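Local structure of B-agarase (Saccharophagus degradans, 4BQ2) at residues S572-K584 with M609-A621. The protein hydrolyses agarose chains as a family 50 exo-beta-agarase, cleaving their beta-glycosidic linkages. Numbering follows the deposited sequence.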
ATOM      1  N   SER A 572      -6.431   3.320 -26.681  1.00 19.19           N
ATOM      2  CA  SER A 572      -7.368   4.047 -25.807  1.00 19.59           C
ATOM      3  C   SER A 572      -8.786   3.458 -25.917  1.00 20.98           C
ATOM      4  O   SER A 572      -9.422   3.167 -24.904  1.00 18.41           O
ATOM      5  CB  SER A 572      -7.393   5.539 -26.115  1.00 19.72           C
ATOM      6  OG  SER A 572      -8.223   6.219 -25.172  1.00 22.63           O
ATOM      7  N   MET A 573      -9.253   3.261 -27.149  1.00 20.42           N
ATOM      8  CA  MET A 573     -10.565   2.692 -27.404  1.00 21.73           C
ATOM      9  C   MET A 573     -10.709   1.273 -26.795  1.00 21.53           C
ATOM     10  O   MET A 573     -11.752   0.942 -26.193  1.00 21.36           O
ATOM     11  CB  MET A 573     -10.838   2.657 -28.929  1.00 23.71           C
ATOM     12  CG  MET A 573     -12.010   1.768 -29.329  1.00 28.05           C
ATOM     13  SD  MET A 573     -12.333   1.797 -31.103  1.00 34.69           S
ATOM     14  CE  MET A 573     -11.191   0.520 -31.624  1.00 28.47           C
ATOM     15  N   LEU A 574      -9.680   0.449 -26.977  1.00 20.76           N
ATOM     16  CA  LEU A 574      -9.677  -0.940 -26.485  1.00 20.41           C
ATOM     17  C   LEU A 574      -9.621  -1.009 -24.944  1.00 21.65           C
ATOM     18  O   LEU A 574     -10.295  -1.855 -24.315  1.00 19.29           O
ATOM     19  CB  LEU A 574      -8.508  -1.732 -27.081  1.00 21.33           C
ATOM     20  CG  LEU A 574      -8.492  -1.805 -28.618  1.00 22.03           C
ATOM     21  CD1 LEU A 574      -7.321  -2.630 -29.109  1.00 21.12           C
ATOM     22  CD2 LEU A 574      -9.805  -2.308 -29.181  1.00 22.17           C
ATOM     23  N   LEU A 575      -8.806  -0.136 -24.352  1.00 20.05           N
ATOM     24  CA  LEU A 575      -8.735  -0.047 -22.885  1.00 19.12           C
ATOM     25  C   LEU A 575     -10.089   0.380 -22.311  1.00 19.80           C
ATOM     26  O   LEU A 575     -10.536  -0.186 -21.316  1.00 19.78           O
ATOM     27  CB  LEU A 575      -7.602   0.888 -22.394  1.00 18.27           C
ATOM     28  CG  LEU A 575      -7.289   0.833 -20.875  1.00 17.28           C
ATOM     29  CD1 LEU A 575      -7.069  -0.612 -20.395  1.00 16.73           C
ATOM     30  CD2 LEU A 575      -6.111   1.705 -20.488  1.00 16.57           C
ATOM     31  N   SER A 576     -10.733   1.370 -22.939  1.00 19.34           N
ATOM     32  CA  SER A 576     -12.024   1.825 -22.503  1.00 19.11           C
ATOM     33  C   SER A 576     -13.004   0.700 -22.543  1.00 19.86           C
ATOM     34  O   SER A 576     -13.742   0.501 -21.586  1.00 20.36           O
ATOM     35  CB  SER A 576     -12.542   3.006 -23.342  1.00 18.58           C
ATOM     36  OG  SER A 576     -11.864   4.199 -22.986  1.00 21.29           O
ATOM     37  N   ALA A 577     -13.013  -0.055 -23.640  1.00 19.16           N
ATOM     38  CA  ALA A 577     -13.988  -1.121 -23.780  1.00 18.68           C
ATOM     39  C   ALA A 577     -13.770  -2.242 -22.758  1.00 19.49           C
ATOM     40  O   ALA A 577     -14.743  -2.769 -22.176  1.00 18.87           O
ATOM     41  CB  ALA A 577     -13.995  -1.653 -25.210  1.00 18.25           C
ATOM     42  N   TYR A 578     -12.503  -2.583 -22.519  1.00 19.13           N
ATOM     43  CA  TYR A 578     -12.135  -3.566 -21.499  1.00 18.81           C
ATOM     44  C   TYR A 578     -12.630  -3.119 -20.096  1.00 19.42           C
ATOM     45  O   TYR A 578     -13.326  -3.870 -19.388  1.00 18.82           O
ATOM     46  CB  TYR A 578     -10.603  -3.780 -21.480  1.00 19.57           C
ATOM     47  CG  TYR A 578     -10.152  -4.724 -20.354  1.00 19.98           C
ATOM     48  CD1 TYR A 578     -10.239  -6.120 -20.503  1.00 19.39           C
ATOM     49  CD2 TYR A 578      -9.695  -4.226 -19.134  1.00 18.44           C
ATOM     50  CE1 TYR A 578      -9.862  -6.991 -19.464  1.00 17.71           C
ATOM     51  CE2 TYR A 578      -9.308  -5.094 -18.101  1.00 17.47           C
ATOM     52  CZ  TYR A 578      -9.407  -6.473 -18.265  1.00 17.40           C
ATOM     53  OH  TYR A 578      -9.010  -7.357 -17.245  1.00 15.95           O
ATOM     54  N   ALA A 579     -12.247  -1.911 -19.699  1.00 17.62           N
ATOM     55  CA  ALA A 579     -12.682  -1.358 -18.414  1.00 18.41           C
ATOM     56  C   ALA A 579     -14.214  -1.179 -18.290  1.00 18.53           C
ATOM     57  O   ALA A 579     -14.789  -1.493 -17.238  1.00 18.48           O
ATOM     58  CB  ALA A 579     -11.946  -0.071 -18.103  1.00 17.10           C
ATOM     59  N   ASP A 580     -14.879  -0.700 -19.346  1.00 17.62           N
ATOM     60  CA  ASP A 580     -16.352  -0.667 -19.337  1.00 18.58           C
ATOM     61  C   ASP A 580     -16.990  -2.027 -19.038  1.00 17.99           C
ATOM     62  O   ASP A 580     -17.921  -2.119 -18.227  1.00 17.04           O
ATOM     63  CB  ASP A 580     -16.889  -0.188 -20.681  1.00 21.84           C
ATOM     64  CG  ASP A 580     -16.821   1.321 -20.856  1.00 27.49           C
ATOM     65  OD1 ASP A 580     -16.639   2.079 -19.870  1.00 27.67           O
ATOM     66  OD2 ASP A 580     -16.964   1.765 -22.018  1.00 31.97           O
ATOM     67  N   GLN A 581     -16.464  -3.077 -19.670  1.00 16.75           N
ATOM     68  CA  GLN A 581     -16.992  -4.422 -19.478  1.00 17.39           C
ATOM     69  C   GLN A 581     -16.716  -4.957 -18.072  1.00 17.43           C
ATOM     70  O   GLN A 581     -17.595  -5.640 -17.476  1.00 16.86           O
ATOM     71  CB  GLN A 581     -16.462  -5.372 -20.574  1.00 17.14           C
ATOM     72  CG  GLN A 581     -16.907  -6.821 -20.442  1.00 16.95           C
ATOM     73  CD  GLN A 581     -18.401  -7.077 -20.681  1.00 19.07           C
ATOM     74  OE1 GLN A 581     -19.144  -6.217 -21.178  1.00 18.57           O
ATOM     75  NE2 GLN A 581     -18.843  -8.285 -20.339  1.00 19.45           N
ATOM     76  N   TYR A 582     -15.509  -4.668 -17.546  1.00 16.90           N
ATOM     77  CA  TYR A 582     -15.175  -5.041 -16.170  1.00 16.34           C
ATOM     78  C   TYR A 582     -16.216  -4.430 -15.208  1.00 17.01           C
ATOM     79  O   TYR A 582     -16.864  -5.155 -14.416  1.00 16.40           O
ATOM     80  CB  TYR A 582     -13.750  -4.586 -15.774  1.00 16.86           C
ATOM     81  CG  TYR A 582     -13.499  -4.808 -14.292  1.00 16.45           C
ATOM     82  CD1 TYR A 582     -13.091  -6.059 -13.803  1.00 17.37           C
ATOM     83  CD2 TYR A 582     -13.723  -3.785 -13.371  1.00 16.75           C
ATOM     84  CE1 TYR A 582     -12.893  -6.258 -12.434  1.00 17.31           C
ATOM     85  CE2 TYR A 582     -13.561  -3.987 -12.012  1.00 17.21           C
ATOM     86  CZ  TYR A 582     -13.148  -5.221 -11.551  1.00 17.23           C
ATOM     87  OH  TYR A 582     -12.981  -5.376 -10.201  1.00 17.14           O
ATOM     88  N   PHE A 583     -16.393  -3.103 -15.291  1.00 16.94           N
ATOM     89  CA  PHE A 583     -17.279  -2.386 -14.356  1.00 17.98           C
ATOM     90  C   PHE A 583     -18.756  -2.657 -14.558  1.00 19.56           C
ATOM     91  O   PHE A 583     -19.498  -2.715 -13.574  1.00 21.06           O
ATOM     92  CB  PHE A 583     -16.989  -0.874 -14.333  1.00 17.10           C
ATOM     93  CG  PHE A 583     -15.705  -0.533 -13.657  1.00 17.80           C
ATOM     94  CD1 PHE A 583     -15.582  -0.696 -12.278  1.00 18.06           C
ATOM     95  CD2 PHE A 583     -14.582  -0.118 -14.392  1.00 17.38           C
ATOM     96  CE1 PHE A 583     -14.375  -0.450 -11.642  1.00 16.66           C
ATOM     97  CE2 PHE A 583     -13.368   0.162 -13.746  1.00 17.65           C
ATOM     98  CZ  PHE A 583     -13.275   0.006 -12.368  1.00 16.55           C
ATOM     99  N   LYS A 584     -19.151  -2.887 -15.814  1.00 20.59           N
ATOM    100  CA  LYS A 584     -20.512  -3.315 -16.174  1.00 21.02           C
ATOM    101  C   LYS A 584     -20.853  -4.624 -15.473  1.00 20.65           C
ATOM    102  O   LYS A 584     -21.886  -4.732 -14.781  1.00 19.47           O
ATOM    103  CB  LYS A 584     -20.695  -3.462 -17.691  1.00 21.98           C
ATOM    104  CG  LYS A 584     -22.159  -3.681 -18.113  1.00 25.55           C
ATOM    105  CD  LYS A 584     -22.314  -3.857 -19.620  1.00 25.97           C
ATOM    106  CE  LYS A 584     -23.740  -4.231 -19.999  1.00 29.43           C
ATOM    107  NZ  LYS A 584     -23.801  -4.984 -21.303  1.00 25.67           N
ATOM    108  N   MET A 609      -4.111   3.753 -12.634  1.00 21.07           N
ATOM    109  CA  MET A 609      -5.327   4.521 -12.938  1.00 20.11           C
ATOM    110  C   MET A 609      -5.299   5.303 -14.281  1.00 19.26           C
ATOM    111  O   MET A 609      -5.543   6.528 -14.290  1.00 18.75           O
ATOM    112  CB  MET A 609      -5.667   5.457 -11.774  1.00 20.43           C
ATOM    113  CG  MET A 609      -4.510   6.360 -11.341  1.00 22.09           C
ATOM    114  SD  MET A 609      -4.898   7.343  -9.867  1.00 25.54           S
ATOM    115  CE  MET A 609      -5.993   8.630 -10.495  1.00 22.20           C
ATOM    116  N   PRO A 610      -5.044   4.612 -15.398  1.00 19.82           N
ATOM    117  CA  PRO A 610      -5.175   5.307 -16.684  1.00 20.69           C
ATOM    118  C   PRO A 610      -6.583   5.882 -16.800  1.00 20.67           C
ATOM    119  O   PRO A 610      -7.553   5.254 -16.316  1.00 18.44           O
ATOM    120  CB  PRO A 610      -5.014   4.194 -17.721  1.00 21.35           C
ATOM    121  CG  PRO A 610      -4.582   2.974 -16.995  1.00 20.72           C
ATOM    122  CD  PRO A 610      -4.967   3.153 -15.560  1.00 20.53           C
ATOM    123  N   MET A 611      -6.697   7.076 -17.381  1.00 19.16           N
ATOM    124  CA  MET A 611      -7.978   7.770 -17.411  1.00 20.05           C
ATOM    125  C   MET A 611      -9.113   6.988 -18.067  1.00 18.51           C
ATOM    126  O   MET A 611     -10.258   7.173 -17.710  1.00 17.21           O
ATOM    127  CB  MET A 611      -7.835   9.164 -18.021  1.00 24.23           C
ATOM    128  CG  MET A 611      -8.616  10.239 -17.266  1.00 34.27           C
ATOM    129  SD  MET A 611      -8.346  10.364 -15.468  1.00 35.57           S
ATOM    130  CE  MET A 611      -6.907  11.418 -15.312  1.00 39.59           C
ATOM    131  N   GLU A 612      -8.803   6.116 -19.022  1.00 17.03           N
ATOM    132  CA  GLU A 612      -9.845   5.350 -19.676  1.00 18.99           C
ATOM    133  C   GLU A 612     -10.562   4.463 -18.655  1.00 18.36           C
ATOM    134  O   GLU A 612     -11.771   4.250 -18.740  1.00 20.29           O
ATOM    135  CB  GLU A 612      -9.269   4.488 -20.805  1.00 19.34           C
ATOM    136  CG  GLU A 612      -8.764   5.314 -21.987  1.00 19.97           C
ATOM    137  CD  GLU A 612      -7.300   5.719 -21.933  1.00 22.80           C
ATOM    138  OE1 GLU A 612      -6.637   5.651 -20.856  1.00 21.17           O
ATOM    139  OE2 GLU A 612      -6.787   6.100 -23.031  1.00 24.23           O
ATOM    140  N   VAL A 613      -9.800   3.969 -17.683  1.00 18.36           N
ATOM    141  CA  VAL A 613     -10.305   3.062 -16.674  1.00 17.41           C
ATOM    142  C   VAL A 613     -11.045   3.850 -15.590  1.00 18.33           C
ATOM    143  O   VAL A 613     -12.100   3.401 -15.083  1.00 19.01           O
ATOM    144  CB  VAL A 613      -9.137   2.244 -16.080  1.00 18.40           C
ATOM    145  CG1 VAL A 613      -9.634   1.343 -14.972  1.00 19.74           C
ATOM    146  CG2 VAL A 613      -8.515   1.385 -17.173  1.00 17.78           C
ATOM    147  N   VAL A 614     -10.518   5.024 -15.256  1.00 16.47           N
ATOM    148  CA  VAL A 614     -11.178   5.892 -14.289  1.00 18.28           C
ATOM    149  C   VAL A 614     -12.557   6.305 -14.828  1.00 18.87           C
ATOM    150  O   VAL A 614     -13.545   6.269 -14.106  1.00 17.82           O
ATOM    151  CB  VAL A 614     -10.348   7.150 -13.971  1.00 17.85           C
ATOM    152  CG1 VAL A 614     -11.078   7.988 -12.946  1.00 19.28           C
ATOM    153  CG2 VAL A 614      -8.951   6.793 -13.415  1.00 17.75           C
ATOM    154  N   LYS A 615     -12.632   6.660 -16.108  1.00 19.17           N
ATOM    155  CA  LYS A 615     -13.930   7.108 -16.672  1.00 19.91           C
ATOM    156  C   LYS A 615     -14.960   5.970 -16.716  1.00 20.02           C
ATOM    157  O   LYS A 615     -16.156   6.183 -16.474  1.00 18.54           O
ATOM    158  CB  LYS A 615     -13.711   7.719 -18.046  1.00 22.01           C
ATOM    159  CG  LYS A 615     -13.060   9.101 -17.946  1.00 24.81           C
ATOM    160  CD  LYS A 615     -12.549   9.579 -19.301  1.00 30.95           C
ATOM    161  CE  LYS A 615     -12.284  11.075 -19.315  1.00 32.12           C
ATOM    162  NZ  LYS A 615     -11.650  11.482 -20.603  1.00 35.48           N
ATOM    163  N   ALA A 616     -14.468   4.758 -16.956  1.00 19.18           N
ATOM    164  CA  ALA A 616     -15.294   3.552 -16.903  1.00 20.40           C
ATOM    165  C   ALA A 616     -15.882   3.363 -15.510  1.00 20.13           C
ATOM    166  O   ALA A 616     -17.074   3.089 -15.370  1.00 19.56           O
ATOM    167  CB  ALA A 616     -14.491   2.316 -17.344  1.00 19.40           C
ATOM    168  N   ALA A 617     -15.052   3.535 -14.477  1.00 20.56           N
ATOM    169  CA  ALA A 617     -15.508   3.420 -13.095  1.00 20.28           C
ATOM    170  C   ALA A 617     -16.531   4.517 -12.787  1.00 19.24           C
ATOM    171  O   ALA A 617     -17.534   4.289 -12.098  1.00 18.41           O
ATOM    172  CB  ALA A 617     -14.324   3.496 -12.137  1.00 17.88           C
ATOM    173  N   ALA A 618     -16.297   5.707 -13.332  1.00 18.32           N
ATOM    174  CA  ALA A 618     -17.241   6.813 -13.085  1.00 18.65           C
ATOM    175  C   ALA A 618     -18.637   6.464 -13.622  1.00 17.88           C
ATOM    176  O   ALA A 618     -19.643   6.917 -13.089  1.00 19.64           O
ATOM    177  CB  ALA A 618     -16.732   8.106 -13.710  1.00 19.18           C
ATOM    178  N   LYS A 619     -18.695   5.646 -14.660  1.00 19.04           N
ATOM    179  CA  LYS A 619     -19.959   5.325 -15.324  1.00 20.88           C
ATOM    180  C   LYS A 619     -20.792   4.373 -14.461  1.00 21.22           C
ATOM    181  O   LYS A 619     -22.024   4.513 -14.397  1.00 19.03           O
ATOM    182  CB  LYS A 619     -19.675   4.719 -16.711  1.00 23.38           C
ATOM    183  CG  LYS A 619     -20.887   4.562 -17.633  1.00 28.42           C
ATOM    184  CD  LYS A 619     -20.447   4.096 -19.025  1.00 30.89           C
ATOM    185  CE  LYS A 619     -21.566   4.239 -20.052  1.00 34.30           C
ATOM    186  NZ  LYS A 619     -22.817   3.572 -19.614  1.00 32.72           N
ATOM    187  N   TYR A 620     -20.120   3.438 -13.774  1.00 19.30           N
ATOM    188  CA  TYR A 620     -20.818   2.347 -13.103  1.00 20.06           C
ATOM    189  C   TYR A 620     -20.785   2.378 -11.575  1.00 20.19           C
ATOM    190  O   TYR A 620     -21.742   1.963 -10.927  1.00 19.96           O
ATOM    191  CB  TYR A 620     -20.292   0.987 -13.586  1.00 20.98           C
ATOM    192  CG  TYR A 620     -20.628   0.691 -15.038  1.00 23.25           C
ATOM    193  CD1 TYR A 620     -21.902   0.254 -15.406  1.00 25.56           C
ATOM    194  CD2 TYR A 620     -19.679   0.846 -16.026  1.00 24.39           C
ATOM    195  CE1 TYR A 620     -22.220  -0.012 -16.727  1.00 25.30           C
ATOM    196  CE2 TYR A 620     -19.989   0.590 -17.351  1.00 28.85           C
ATOM    197  CZ  TYR A 620     -21.260   0.158 -17.679  1.00 27.29           C
ATOM    198  OH  TYR A 620     -21.554  -0.128 -18.981  1.00 32.03           O
ATOM    199  N   ALA A 621     -19.672   2.826 -10.998  1.00 19.09           N
ATOM    200  CA  ALA A 621     -19.555   2.915  -9.542  1.00 17.36           C
ATOM    201  C   ALA A 621     -20.355   4.096  -9.016  1.00 18.27           C
ATOM    202  O   ALA A 621     -20.367   5.171  -9.636  1.00 18.12           O
ATOM    203  CB  ALA A 621     -18.103   3.057  -9.146  1.00 17.87           C
TER
HETATM  204  O   HOH W   1     -13.388   5.079 -20.784  1.00 20.99           O
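In the catalytic module, segment 572-584 of the long helix 565-593 packs on helix 611-620, the axes crossing at -34° and approaching to 8.3 Å, and Phe583 of the first sits as a knob in a hole formed by Val613, Ala616, Ala617 and Tyr620 of the second. Alanines suit so close an approach: the methyls of Ala579 and Ala616 meet at 3.6 Å (CB to CB), and Val613 turns CG2 against both Ala579 and Leu575. With CG anti to its carbonyl carbon (chi1 -72°), Phe583 lays one ring face over Ala617, whose CB makes a CH-pi contact 3.9 Å from the ring centroid; the side chain of Tyr582 covers the opposite face. About a turn beyond Ala617, the Tyr620 ring receives CB of Lys584 over a face, 4.1 Å from its centroid, so the lysine contributes its aliphatic stem while its chain runs outward. Polar groups take over at the other end. Ser572 OG donates to the anti lone pair of Glu612 OE2 at 2.6 Å, and Tyr504 OH from outside the pair binds the same oxygen. A bend at chi2 (91°) brings that carboxylate back to the serine. A water joins Ser576 OG to Glu612 O, to which it donates at 2.7 Å. The small apolar side chains thus allow the close helix spacing, while two hydroxyls hold the carboxylate oxygen and would probably favour its ionised form.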